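PDB 5HOE: hydrolase from Rhizobium meliloti, which acts as a carbohydrate acetylesterase of the GDSL (SGNH hydrolase) family, which probably removes acetyl groups by hydrolysing ester bonds. Local coordinates for residues L20-S25 / V101-G106; S94-D99 / V139-P144; D24-G29 / I208-E213. One frame throughout, in Å; residues are numbered along the deposited sequence. Where two conformers were deposited one is given.

Interaction 1: residues L20-S25 / V101-G106; sequences LCFGDS and VIIMLG. With PO4 (phosphate ion), chain E.
Phe22, on strand 17-23, meets Leu105, which follows strand 100-104; these are adjacent parallel strands in the central sheet of this SGNH-hydrolase fold. The Phe22 ring carbon CE2 lies 3.8 Å from Leu105 CD1, and the two side chains cross obliquely. Phe22 points to the same face as Leu20, Val101 and Ile103. Its CG is anti to the backbone N (chi1 -165°), beside the carbonyl carbon. Ile103 CG2 comes to the edge of this ring. Leu20 and Val101 lie side by side and point the same way, with CD2 and CG1 4.2 Å apart. Helices 84-95 and 118-133 cover this face. Cys21 and Ile102 point to the other face, where helix 48-56 packs. Three backbone hydrogen bonds join the strands: Ile102 N to Leu20 O, Phe22 N to Ile102 O, and Met104 N to Phe22 O. The other branch of Leu105, CD2, turns to the backbone, 3.5 Å from Gly23 C. Asp24 OD1 accepts from Leu26 N, and two waters join Asp24 to segment 101-106. One accepts from Asp24 N and donates to Asp24 OD1 and Met104 O. The other accepts from Gly106 N and donates to Asp24 OD2 at 2.8 Å.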
ATOM      1  N   LEU A  20      11.068  -7.103 -31.121  1.00 16.37           N
ATOM      2  CA  LEU A  20      11.322  -6.251 -29.968  1.00 16.76           C
ATOM      3  C   LEU A  20      12.526  -6.784 -29.197  1.00 15.03           C
ATOM      4  O   LEU A  20      12.554  -7.954 -28.815  1.00 16.83           O
ATOM      5  CB  LEU A  20      10.095  -6.257 -29.051  1.00 16.32           C
ATOM      6  CG  LEU A  20      10.273  -5.572 -27.679  1.00 18.95           C
ATOM      7  CD1 LEU A  20      10.584  -4.119 -27.886  1.00 21.52           C
ATOM      8  CD2 LEU A  20       9.046  -5.735 -26.774  1.00 20.91           C
ATOM      9  N   CYS A  21      13.508  -5.917 -28.950  1.00 15.35           N
ATOM     10  CA  CYS A  21      14.722  -6.302 -28.235  1.00 15.16           C
ATOM     11  C   CYS A  21      14.704  -5.696 -26.829  1.00 13.59           C
ATOM     12  O   CYS A  21      14.922  -4.497 -26.656  1.00 16.62           O
ATOM     13  CB  CYS A  21      15.946  -5.852 -29.017  1.00 15.87           C
ATOM     14  SG  CYS A  21      16.026  -6.546 -30.695  1.00 17.48           S
ATOM     15  N   PHE A  22      14.429  -6.525 -25.829  1.00 14.21           N
ATOM     16  CA  PHE A  22      14.236  -6.064 -24.452  1.00 12.29           C
ATOM     17  C   PHE A  22      15.454  -6.420 -23.596  1.00 13.77           C
ATOM     18  O   PHE A  22      15.762  -7.602 -23.417  1.00 15.01           O
ATOM     19  CB  PHE A  22      12.967  -6.703 -23.884  1.00 13.78           C
ATOM     20  CG  PHE A  22      12.454  -6.052 -22.611  1.00 14.62           C
ATOM     21  CD1 PHE A  22      11.996  -4.735 -22.617  1.00 15.40           C
ATOM     22  CD2 PHE A  22      12.380  -6.759 -21.420  1.00 15.76           C
ATOM     23  CE1 PHE A  22      11.516  -4.146 -21.460  1.00 15.49           C
ATOM     24  CE2 PHE A  22      11.897  -6.162 -20.271  1.00 14.58           C
ATOM     25  CZ  PHE A  22      11.451  -4.862 -20.305  1.00 15.84           C
ATOM     26  N   GLY A  23      16.146  -5.404 -23.071  1.00 12.50           N
ATOM     27  CA  GLY A  23      17.383  -5.668 -22.369  1.00 13.82           C
ATOM     28  C   GLY A  23      17.834  -4.572 -21.420  1.00 11.79           C
ATOM     29  O   GLY A  23      17.082  -3.639 -21.083  1.00 13.13           O
ATOM     30  N   ASP A  24      19.096  -4.692 -21.001  1.00 13.04           N
ATOM     31  CA  ASP A  24      19.764  -3.797 -20.061  1.00 13.22           C
ATOM     32  C   ASP A  24      20.843  -2.992 -20.805  1.00 13.85           C
ATOM     33  O   ASP A  24      20.669  -2.710 -21.999  1.00 15.50           O
ATOM     34  CB  ASP A  24      20.262  -4.599 -18.856  1.00 15.55           C
ATOM     35  CG  ASP A  24      21.221  -5.712 -19.235  1.00 15.49           C
ATOM     36  OD1 ASP A  24      21.924  -5.625 -20.271  1.00 14.86           O
ATOM     37  OD2 ASP A  24      21.272  -6.687 -18.465  1.00 17.30           O
ATOM     38  N   SER A  25      21.931  -2.597 -20.107  1.00 13.69           N
ATOM     39  CA  SER A  25      22.986  -1.820 -20.756  0.54 15.71           C
ATOM     40  C   SER A  25      23.617  -2.558 -21.934  1.00 16.51           C
ATOM     41  O   SER A  25      24.162  -1.913 -22.846  1.00 17.46           O
ATOM     42  CB  SER A  25      24.080  -1.453 -19.756  0.54 17.03           C
ATOM     43  OG  SER A  25      24.644  -2.625 -19.181  0.54 17.64           O
ATOM     44  N   VAL A 101       9.919 -11.461 -29.561  1.00 14.09           N
ATOM     45  CA  VAL A 101      10.507 -10.668 -28.494  1.00 13.30           C
ATOM     46  C   VAL A 101      11.783 -11.373 -28.077  1.00 13.61           C
ATOM     47  O   VAL A 101      11.751 -12.564 -27.751  1.00 15.81           O
ATOM     48  CB  VAL A 101       9.552 -10.516 -27.301  1.00 14.17           C
ATOM     49  CG1 VAL A 101      10.185  -9.691 -26.210  1.00 14.42           C
ATOM     50  CG2 VAL A 101       8.251  -9.868 -27.745  1.00 14.49           C
ATOM     51  N   ILE A 102      12.908 -10.655 -28.151  1.00 15.03           N
ATOM     52  CA  ILE A 102      14.207 -11.139 -27.690  1.00 14.87           C
ATOM     53  C   ILE A 102      14.468 -10.510 -26.329  1.00 14.76           C
ATOM     54  O   ILE A 102      14.410  -9.281 -26.194  1.00 16.94           O
ATOM     55  CB  ILE A 102      15.330 -10.763 -28.677  1.00 13.97           C
ATOM     56  CG1 ILE A 102      14.984 -11.260 -30.085  1.00 15.64           C
ATOM     57  CG2 ILE A 102      16.666 -11.356 -28.213  1.00 15.29           C
ATOM     58  CD1 ILE A 102      15.949 -10.833 -31.166  1.00 16.96           C
ATOM     59  N   ILE A 103      14.747 -11.339 -25.322  1.00 13.80           N
ATOM     60  CA  ILE A 103      14.946 -10.883 -23.950  1.00 13.04           C
ATOM     61  C   ILE A 103      16.343 -11.276 -23.514  1.00 13.89           C
ATOM     62  O   ILE A 103      16.639 -12.471 -23.388  1.00 15.17           O
ATOM     63  CB  ILE A 103      13.924 -11.491 -22.980  1.00 14.05           C
ATOM     64  CG1 ILE A 103      12.495 -11.342 -23.519  1.00 16.12           C
ATOM     65  CG2 ILE A 103      14.059 -10.804 -21.634  1.00 14.98           C
ATOM     66  CD1 ILE A 103      11.424 -11.984 -22.639  1.00 18.45           C
ATOM     67  N   MET A 104      17.198 -10.283 -23.253  1.00 14.23           N
ATOM     68  CA  MET A 104      18.530 -10.534 -22.706  1.00 16.02           C
ATOM     69  C   MET A 104      18.635  -9.744 -21.399  1.00 14.33           C
ATOM     70  O   MET A 104      18.919  -8.543 -21.411  1.00 15.41           O
ATOM     71  CB  MET A 104      19.660 -10.182 -23.678  1.00 17.93           C
ATOM     72  CG  MET A 104      21.031 -10.634 -23.117  1.00 19.59           C
ATOM     73  SD  MET A 104      22.455 -10.615 -24.246  1.00 23.27           S
ATOM     74  CE  MET A 104      22.310  -8.919 -24.709  1.00 18.01           C
ATOM     75  N   LEU A 105      18.380 -10.418 -20.277  1.00 13.47           N
ATOM     76  CA  LEU A 105      18.416  -9.801 -18.954  1.00 13.14           C
ATOM     77  C   LEU A 105      18.904 -10.845 -17.966  1.00 13.49           C
ATOM     78  O   LEU A 105      18.872 -12.048 -18.242  1.00 14.59           O
ATOM     79  CB  LEU A 105      17.010  -9.347 -18.533  1.00 14.44           C
ATOM     80  CG  LEU A 105      16.445  -8.114 -19.210  1.00 13.67           C
ATOM     81  CD1 LEU A 105      14.956  -7.885 -18.896  1.00 13.43           C
ATOM     82  CD2 LEU A 105      17.289  -6.915 -18.845  1.00 12.67           C
ATOM     83  N   GLY A 106      19.281 -10.374 -16.775  1.00 13.86           N
ATOM     84  CA  GLY A 106      19.655 -11.235 -15.678  1.00 14.08           C
ATOM     85  C   GLY A 106      20.953 -10.817 -15.014  1.00 12.73           C
ATOM     86  O   GLY A 106      21.169 -11.064 -13.817  1.00 14.04           O
TER
HETATM   87  P   PO4 E 301      24.288  -2.577 -16.489  1.00 30.84           P
HETATM   88  O1  PO4 E 301      22.945  -2.846 -17.106  1.00 20.59           O
HETATM   89  O2  PO4 E 301      25.097  -3.847 -16.487  1.00 63.45           O
HETATM   90  O3  PO4 E 301      25.083  -1.425 -17.051  1.00 23.18           O
HETATM   91  O4  PO4 E 301      24.135  -2.058 -15.096  1.00 26.60           O
HETATM   92  O   HOH W   1      19.837  -7.540 -16.260  1.00 13.84           O
HETATM   93  O   HOH W   2      20.685  -6.773 -22.392  1.00 15.40           O

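Interaction 2: residues S94-D99 / V139-P144; sequences SHLPLD and VGTPYP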
ATOM      1  N   SER A  94       2.364  -1.444 -26.728  1.00 15.63           N
ATOM      2  CA  SER A  94       2.750  -0.296 -27.531  1.00 14.55           C
ATOM      3  C   SER A  94       3.329  -0.696 -28.881  1.00 15.79           C
ATOM      4  O   SER A  94       3.349   0.129 -29.802  1.00 16.31           O
ATOM      5  CB  SER A  94       3.802   0.531 -26.801  1.00 14.01           C
ATOM      6  OG  SER A  94       3.358   1.022 -25.563  1.00 15.92           O
ATOM      7  N   HIS A  95       3.859  -1.909 -29.007  1.00 14.96           N
ATOM      8  CA  HIS A  95       4.600  -2.287 -30.206  1.00 15.89           C
ATOM      9  C   HIS A  95       3.964  -3.395 -31.023  1.00 17.35           C
ATOM     10  O   HIS A  95       4.521  -3.753 -32.059  1.00 17.40           O
ATOM     11  CB  HIS A  95       6.054  -2.612 -29.845  1.00 17.41           C
ATOM     12  CG  HIS A  95       6.782  -1.425 -29.312  1.00 19.80           C
ATOM     13  ND1 HIS A  95       6.909  -0.252 -30.023  1.00 23.41           N
ATOM     14  CD2 HIS A  95       7.364  -1.203 -28.112  1.00 22.57           C
ATOM     15  CE1 HIS A  95       7.555   0.636 -29.287  1.00 24.96           C
ATOM     16  NE2 HIS A  95       7.840   0.082 -28.123  1.00 25.70           N
ATOM     17  N   LEU A  96       2.779  -3.880 -30.652  1.00 16.62           N
ATOM     18  CA  LEU A  96       2.086  -4.856 -31.497  1.00 17.41           C
ATOM     19  C   LEU A  96       1.780  -4.200 -32.841  1.00 18.17           C
ATOM     20  O   LEU A  96       1.563  -2.994 -32.909  1.00 17.26           O
ATOM     21  CB  LEU A  96       0.812  -5.362 -30.829  1.00 20.08           C
ATOM     22  CG  LEU A  96       0.957  -6.287 -29.616  1.00 21.19           C
ATOM     23  CD1 LEU A  96      -0.407  -6.782 -29.164  1.00 23.13           C
ATOM     24  CD2 LEU A  96       1.859  -7.485 -29.889  1.00 23.19           C
ATOM     25  N   PRO A  97       1.780  -4.983 -33.929  1.00 18.90           N
ATOM     26  CA  PRO A  97       2.016  -6.428 -34.002  1.00 19.50           C
ATOM     27  C   PRO A  97       3.497  -6.790 -33.886  1.00 18.90           C
ATOM     28  O   PRO A  97       4.344  -6.082 -34.448  1.00 20.51           O
ATOM     29  CB  PRO A  97       1.486  -6.771 -35.401  1.00 19.28           C
ATOM     30  CG  PRO A  97       1.795  -5.567 -36.199  1.00 20.12           C
ATOM     31  CD  PRO A  97       1.460  -4.427 -35.258  1.00 19.19           C
ATOM     32  N   LEU A  98       3.803  -7.866 -33.157  1.00 17.94           N
ATOM     33  CA  LEU A  98       5.170  -8.329 -32.956  1.00 17.14           C
ATOM     34  C   LEU A  98       5.260  -9.793 -33.339  1.00 18.33           C
ATOM     35  O   LEU A  98       4.414 -10.596 -32.932  1.00 19.92           O
ATOM     36  CB  LEU A  98       5.608  -8.171 -31.492  1.00 19.20           C
ATOM     37  CG  LEU A  98       5.824  -6.749 -30.963  1.00 19.43           C
ATOM     38  CD1 LEU A  98       6.093  -6.832 -29.485  1.00 17.95           C
ATOM     39  CD2 LEU A  98       6.985  -6.059 -31.686  1.00 20.10           C
ATOM     40  N   ASP A  99       6.295 -10.141 -34.103  1.00 17.70           N
ATOM     41  CA  ASP A  99       6.573 -11.532 -34.432  1.00 17.66           C
ATOM     42  C   ASP A  99       7.463 -12.219 -33.404  1.00 18.37           C
ATOM     43  O   ASP A  99       7.337 -13.431 -33.208  1.00 18.47           O
ATOM     44  CB  ASP A  99       7.226 -11.623 -35.819  1.00 20.14           C
ATOM     45  CG  ASP A  99       6.330 -11.094 -36.916  1.00 25.25           C
ATOM     46  OD1 ASP A  99       6.336  -9.872 -37.139  1.00 26.78           O
ATOM     47  OD2 ASP A  99       5.628 -11.899 -37.558  1.00 27.44           O
ATOM     48  N   VAL A 139      -4.087  -3.836 -26.570  1.00 28.85           N
ATOM     49  CA  VAL A 139      -5.266  -3.011 -26.325  1.00 29.29           C
ATOM     50  C   VAL A 139      -6.065  -3.004 -27.626  1.00 29.85           C
ATOM     51  O   VAL A 139      -5.740  -2.265 -28.554  1.00 29.42           O
ATOM     52  CB  VAL A 139      -4.886  -1.582 -25.921  1.00 29.14           C
ATOM     53  CG1 VAL A 139      -6.148  -0.753 -25.651  1.00 30.00           C
ATOM     54  CG2 VAL A 139      -3.976  -1.544 -24.714  1.00 28.99           C
ATOM     55  N   GLY A 140      -7.097  -3.846 -27.708  1.00 28.78           N
ATOM     56  CA  GLY A 140      -8.076  -3.771 -28.789  1.00 28.44           C
ATOM     57  C   GLY A 140      -7.616  -4.213 -30.169  1.00 28.15           C
ATOM     58  O   GLY A 140      -8.080  -3.649 -31.170  1.00 27.90           O
ATOM     59  N   THR A 141      -6.742  -5.212 -30.263  1.00 28.25           N
ATOM     60  CA  THR A 141      -6.292  -5.722 -31.550  1.00 29.62           C
ATOM     61  C   THR A 141      -6.565  -7.216 -31.677  1.00 28.92           C
ATOM     62  O   THR A 141      -6.802  -7.906 -30.678  1.00 28.81           O
ATOM     63  CB  THR A 141      -4.787  -5.502 -31.771  1.00 29.54           C
ATOM     64  OG1 THR A 141      -4.046  -6.599 -31.203  1.00 29.82           O
ATOM     65  CG2 THR A 141      -4.318  -4.182 -31.167  1.00 28.31           C
ATOM     66  N   PRO A 142      -6.535  -7.750 -32.895  1.00 28.89           N
ATOM     67  CA  PRO A 142      -6.633  -9.201 -33.091  1.00 28.08           C
ATOM     68  C   PRO A 142      -5.286  -9.895 -33.200  1.00 28.39           C
ATOM     69  O   PRO A 142      -5.250 -11.058 -33.598  1.00 30.12           O
ATOM     70  CB  PRO A 142      -7.351  -9.271 -34.441  1.00 29.61           C
ATOM     71  CG  PRO A 142      -6.723  -8.133 -35.207  1.00 29.49           C
ATOM     72  CD  PRO A 142      -6.453  -7.043 -34.188  1.00 29.88           C
ATOM     73  N   TYR A 143      -4.193  -9.216 -32.871  1.00 27.02           N
ATOM     74  CA  TYR A 143      -2.875  -9.748 -33.173  1.00 26.08           C
ATOM     75  C   TYR A 143      -2.509 -10.887 -32.214  1.00 28.13           C
ATOM     76  O   TYR A 143      -2.882 -10.866 -31.038  1.00 29.95           O
ATOM     77  CB  TYR A 143      -1.845  -8.632 -33.059  1.00 24.39           C
ATOM     78  CG  TYR A 143      -1.935  -7.590 -34.161  1.00 24.79           C
ATOM     79  CD1 TYR A 143      -1.950  -7.965 -35.504  1.00 25.25           C
ATOM     80  CD2 TYR A 143      -2.005  -6.236 -33.854  1.00 23.90           C
ATOM     81  CE1 TYR A 143      -2.008  -7.018 -36.511  1.00 24.42           C
ATOM     82  CE2 TYR A 143      -2.076  -5.278 -34.856  1.00 23.48           C
ATOM     83  CZ  TYR A 143      -2.082  -5.671 -36.180  1.00 24.10           C
ATOM     84  OH  TYR A 143      -2.129  -4.719 -37.173  1.00 24.41           O
ATOM     85  N   PRO A 144      -1.768 -11.885 -32.691  1.00 26.63           N
ATOM     86  CA  PRO A 144      -1.397 -13.021 -31.839  1.00 27.20           C
ATOM     87  C   PRO A 144      -0.206 -12.709 -30.942  1.00 25.68           C
ATOM     88  O   PRO A 144       0.509 -11.722 -31.112  1.00 24.87           O
ATOM     89  CB  PRO A 144      -0.999 -14.097 -32.856  1.00 27.57           C
ATOM     90  CG  PRO A 144      -0.457 -13.317 -33.999  1.00 26.82           C
ATOM     91  CD  PRO A 144      -1.351 -12.096 -34.087  1.00 25.87           C
TER
HETATM   92  O   HOH W   3       1.572  -9.860 -33.040  1.00 25.94           O
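Pro97 lies flat against Tyr143, and this CH-pi contact is the tight part of the interaction. It joins two loops of the SGNH-hydrolase fold: the turn from helix 84-95 into strand 100-104, and the connection between helix 118-133 and strand 147-152. The first turn contains a cis peptide bond, between Leu96 and Pro97. Pro97 CB sits 3.5 Å from the centroid of the Tyr143 ring and only 6° off the ring normal. The proline ring continues across the same face, with CD 3.7 Å from Tyr143 CE2. The two side chains lie side by side and point the same way. Tyr143 CG is anti to the carbonyl carbon (chi1 -70°), beside the backbone N.

Leu96 packs less closely. Its CB is 4.2 Å from Tyr143 CD2, and its CD1 approaches Thr141 OG1 at a similar distance. Thr141 OG1 accepts from Tyr143 N at 3.1 Å, which makes an ST turn and fixes the backbone that carries the aromatic ring. The same hydroxyl is hydrogen-bonded to Gly137 O. The ring's far end reaches the assembly: Tyr143 OH is hydrogen-bonded to Arg41 N of the second subunit, and Leu40 of that subunit packs on Tyr143.

The side near Pro144 is looser. Pro144 is exposed, and its nearest approach by a side-chain atom is Pro144 CG to Leu98 O, 5.7 Å. No direct hydrogen bond crosses between the two segments. A water links them instead, accepting from Leu98 N at 3.0 Å and donating to Pro144 O at 2.9 Å.

Interaction 3: residues D24-G29 / I208-E213; sequences DSLTWG and IHLSAE. With PO4 (phosphate ion), chain E.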
ATOM      1  N   ASP A  24      19.096  -4.692 -21.001  1.00 13.04           N
ATOM      2  CA  ASP A  24      19.764  -3.797 -20.061  1.00 13.22           C
ATOM      3  C   ASP A  24      20.843  -2.992 -20.805  1.00 13.85           C
ATOM      4  O   ASP A  24      20.669  -2.710 -21.999  1.00 15.50           O
ATOM      5  CB  ASP A  24      20.262  -4.599 -18.856  1.00 15.55           C
ATOM      6  CG  ASP A  24      21.221  -5.712 -19.235  1.00 15.49           C
ATOM      7  OD1 ASP A  24      21.924  -5.625 -20.271  1.00 14.86           O
ATOM      8  OD2 ASP A  24      21.272  -6.687 -18.465  1.00 17.30           O
ATOM      9  N   SER A  25      21.931  -2.597 -20.107  1.00 13.69           N
ATOM     10  CA  SER A  25      22.986  -1.820 -20.756  0.54 15.71           C
ATOM     11  C   SER A  25      23.617  -2.558 -21.934  1.00 16.51           C
ATOM     12  O   SER A  25      24.162  -1.913 -22.846  1.00 17.46           O
ATOM     13  CB  SER A  25      24.080  -1.453 -19.756  0.54 17.03           C
ATOM     14  OG  SER A  25      24.644  -2.625 -19.181  0.54 17.64           O
ATOM     15  N   LEU A  26      23.622  -3.895 -21.907  1.00 15.85           N
ATOM     16  CA  LEU A  26      24.202  -4.615 -23.039  1.00 18.07           C
ATOM     17  C   LEU A  26      23.401  -4.374 -24.308  1.00 16.47           C
ATOM     18  O   LEU A  26      23.956  -4.444 -25.415  1.00 18.14           O
ATOM     19  CB  LEU A  26      24.256  -6.116 -22.773  1.00 19.58           C
ATOM     20  CG  LEU A  26      24.933  -6.581 -21.494  1.00 22.46           C
ATOM     21  CD1 LEU A  26      24.790  -8.098 -21.334  1.00 23.37           C
ATOM     22  CD2 LEU A  26      26.381  -6.127 -21.477  1.00 22.56           C
ATOM     23  N   THR A  27      22.104  -4.081 -24.165  1.00 15.60           N
ATOM     24  CA  THR A  27      21.220  -3.793 -25.289  1.00 16.78           C
ATOM     25  C   THR A  27      21.156  -2.296 -25.581  1.00 15.91           C
ATOM     26  O   THR A  27      21.208  -1.888 -26.748  1.00 17.08           O
ATOM     27  CB  THR A  27      19.838  -4.389 -25.002  1.00 17.13           C
ATOM     28  OG1 THR A  27      19.961  -5.824 -24.899  1.00 15.34           O
ATOM     29  CG2 THR A  27      18.866  -4.075 -26.110  1.00 16.62           C
ATOM     30  N   TRP A  28      21.058  -1.467 -24.543  1.00 15.83           N
ATOM     31  CA  TRP A  28      21.163  -0.015 -24.723  1.00 16.54           C
ATOM     32  C   TRP A  28      22.465   0.364 -25.431  1.00 17.86           C
ATOM     33  O   TRP A  28      22.478   1.222 -26.322  1.00 17.91           O
ATOM     34  CB  TRP A  28      21.077   0.694 -23.363  1.00 16.03           C
ATOM     35  CG  TRP A  28      21.111   2.207 -23.471  1.00 13.81           C
ATOM     36  CD1 TRP A  28      20.092   3.016 -23.885  1.00 15.50           C
ATOM     37  CD2 TRP A  28      22.215   3.077 -23.164  1.00 13.81           C
ATOM     38  NE1 TRP A  28      20.487   4.329 -23.857  1.00 14.86           N
ATOM     39  CE2 TRP A  28      21.789   4.398 -23.437  1.00 14.54           C
ATOM     40  CE3 TRP A  28      23.531   2.870 -22.708  1.00 16.34           C
ATOM     41  CZ2 TRP A  28      22.612   5.504 -23.251  1.00 17.48           C
ATOM     42  CZ3 TRP A  28      24.351   3.979 -22.536  1.00 17.52           C
ATOM     43  CH2 TRP A  28      23.887   5.281 -22.813  1.00 17.51           C
ATOM     44  N   GLY A  29      23.573  -0.275 -25.048  1.00 17.46           N
ATOM     45  CA  GLY A  29      24.847  -0.046 -25.712  1.00 18.13           C
ATOM     46  C   GLY A  29      25.801   0.805 -24.901  1.00 16.17           C
ATOM     47  O   GLY A  29      26.362   1.785 -25.407  1.00 17.13           O
ATOM     48  N   ILE A 208      32.048  -5.834 -17.319  1.00 16.53           N
ATOM     49  CA  ILE A 208      30.583  -5.906 -17.356  1.00 14.75           C
ATOM     50  C   ILE A 208      30.063  -5.712 -18.786  1.00 15.11           C
ATOM     51  O   ILE A 208      29.205  -6.458 -19.258  1.00 16.11           O
ATOM     52  CB  ILE A 208      29.963  -4.851 -16.412  1.00 15.25           C
ATOM     53  CG1 ILE A 208      30.357  -5.114 -14.961  1.00 15.83           C
ATOM     54  CG2 ILE A 208      28.440  -4.847 -16.534  1.00 16.41           C
ATOM     55  CD1 ILE A 208      30.323  -3.890 -14.087  1.00 18.46           C
ATOM     56  N   HIS A 209      30.579  -4.710 -19.490  1.00 14.63           N
ATOM     57  CA  HIS A 209      30.050  -4.339 -20.787  1.00 17.11           C
ATOM     58  C   HIS A 209      30.939  -4.865 -21.914  1.00 17.05           C
ATOM     59  O   HIS A 209      31.943  -5.549 -21.679  1.00 17.44           O
ATOM     60  CB  HIS A 209      29.811  -2.828 -20.819  1.00 17.77           C
ATOM     61  CG  HIS A 209      28.960  -2.338 -19.686  1.00 16.63           C
ATOM     62  ND1 HIS A 209      29.480  -1.683 -18.590  1.00 15.32           N
ATOM     63  CD2 HIS A 209      27.630  -2.435 -19.467  1.00 15.66           C
ATOM     64  CE1 HIS A 209      28.496  -1.382 -17.753  1.00 15.90           C
ATOM     65  NE2 HIS A 209      27.370  -1.852 -18.250  1.00 16.45           N
ATOM     66  N   LEU A 210      30.525  -4.585 -23.157  1.00 16.02           N
ATOM     67  CA  LEU A 210      31.087  -5.233 -24.339  1.00 15.33           C
ATOM     68  C   LEU A 210      31.675  -4.218 -25.314  1.00 16.53           C
ATOM     69  O   LEU A 210      31.267  -3.056 -25.363  1.00 16.89           O
ATOM     70  CB  LEU A 210      30.012  -6.062 -25.056  1.00 17.22           C
ATOM     71  CG  LEU A 210      29.087  -6.973 -24.252  1.00 18.37           C
ATOM     72  CD1 LEU A 210      28.000  -7.512 -25.160  1.00 20.39           C
ATOM     73  CD2 LEU A 210      29.900  -8.073 -23.645  1.00 17.56           C
ATOM     74  N   SER A 211      32.660  -4.672 -26.084  1.00 17.45           N
ATOM     75  CA  SER A 211      33.233  -3.893 -27.167  1.00 18.17           C
ATOM     76  C   SER A 211      32.301  -3.870 -28.369  1.00 18.48           C
ATOM     77  O   SER A 211      31.394  -4.693 -28.496  1.00 19.18           O
ATOM     78  CB  SER A 211      34.572  -4.505 -27.580  1.00 20.36           C
ATOM     79  OG  SER A 211      34.397  -5.727 -28.268  1.00 17.54           O
ATOM     80  N   ALA A 212      32.554  -2.924 -29.277  1.00 18.76           N
ATOM     81  CA  ALA A 212      31.767  -2.851 -30.505  1.00 19.91           C
ATOM     82  C   ALA A 212      31.873  -4.140 -31.315  1.00 19.98           C
ATOM     83  O   ALA A 212      30.859  -4.653 -31.828  1.00 19.65           O
ATOM     84  CB  ALA A 212      32.193  -1.643 -31.346  1.00 20.64           C
ATOM     85  N   GLU A 213      33.093  -4.677 -31.472  1.00 20.00           N
ATOM     86  CA  GLU A 213      33.225  -5.865 -32.316  1.00 19.71           C
ATOM     87  C   GLU A 213      32.460  -7.047 -31.728  1.00 18.01           C
ATOM     88  O   GLU A 213      31.895  -7.867 -32.473  1.00 20.16           O
ATOM     89  CB  GLU A 213      34.697  -6.214 -32.594  1.00 23.25           C
ATOM     90  CG  GLU A 213      35.581  -6.514 -31.387  1.00 27.07           C
ATOM     91  CD  GLU A 213      35.509  -7.958 -30.899  1.00 29.51           C
ATOM     92  OE1 GLU A 213      35.995  -8.220 -29.778  1.00 30.57           O
ATOM     93  OE2 GLU A 213      35.007  -8.844 -31.623  1.00 31.92           O
TER
HETATM   94  P   PO4 E 301      24.288  -2.577 -16.489  1.00 30.84           P
HETATM   95  O1  PO4 E 301      22.945  -2.846 -17.106  1.00 20.59           O
HETATM   96  O2  PO4 E 301      25.097  -3.847 -16.487  1.00 63.45           O
HETATM   97  O3  PO4 E 301      25.083  -1.425 -17.051  1.00 23.18           O
HETATM   98  O4  PO4 E 301      24.135  -2.058 -15.096  1.00 26.60           O
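The His209 imidazole has the CG2 methyl of Ile208 over the centre of one face, 3.6 Å above the plane. At its edge, in the ring plane, lie Ser25 OG and O3 of a bound phosphate ion. The ring is also stacked with Trp30. His209 NE2 donates to phosphate O3 at 2.6 Å in a nearly straight bond (170°). Ser25 OG lies 3.0 Å from the same nitrogen. His209 ND1 is hydrogen-bonded to Asp206 OD2, so both ring nitrogens have partners and the rotation of the ring is fixed.

Ser25 OG sits between its backbone N and carbonyl carbon (chi1 59°), turned toward the ion and the histidine. The serine was deposited in two conformers. In the one given, OG is too close to the phosphorus for an ordinary contact, and the nature of that approach is doubtful. Ser25 N donates to phosphate O1 at 3.2 Å. Asn108 ND2 and Ala69 N also bind the ion, which probably came from the crystallisation liquor.

Away from the phosphate, Leu26 carries the packing. Its CD2 rests 3.6 Å from the carbonyl Ile208 O and 4.0 Å from Leu210 CG, and the two leucine side chains cross at about a right angle. Leu26 N donates to Asp24 OD1 at 2.9 Å, an N-cap bond that starts the short helix 25-28.

Ser25, His209 and Asp206 have charge-relay geometry, consistent with the Ser-His-Asp catalytic triad of the SGNH hydrolases.

In the fold
Interactions 1 and 3 are buried; interaction 2 is partly buried, its centre about 21 Å from the centre of the chain. Interactions 1 and 3 share Asp24 and Ser25, because strand 17-23 runs directly into helix 25-28. Met104 of interaction 1 packs on Leu26 and Thr27 of interaction 3. Interaction 2 adjoins interaction 1 through Leu20 and Leu98, but no atom of it comes nearer than about 12 Å to interaction 3. Chemistry follows place. Interaction 1 combines backbone bonds with apolar packing in the sheet. Interaction 3 gathers polar groups round an ion in the probable active site. Interaction 2, beside a second subunit, relies on a proline-tyrosine CH-pi contact and a bridging water.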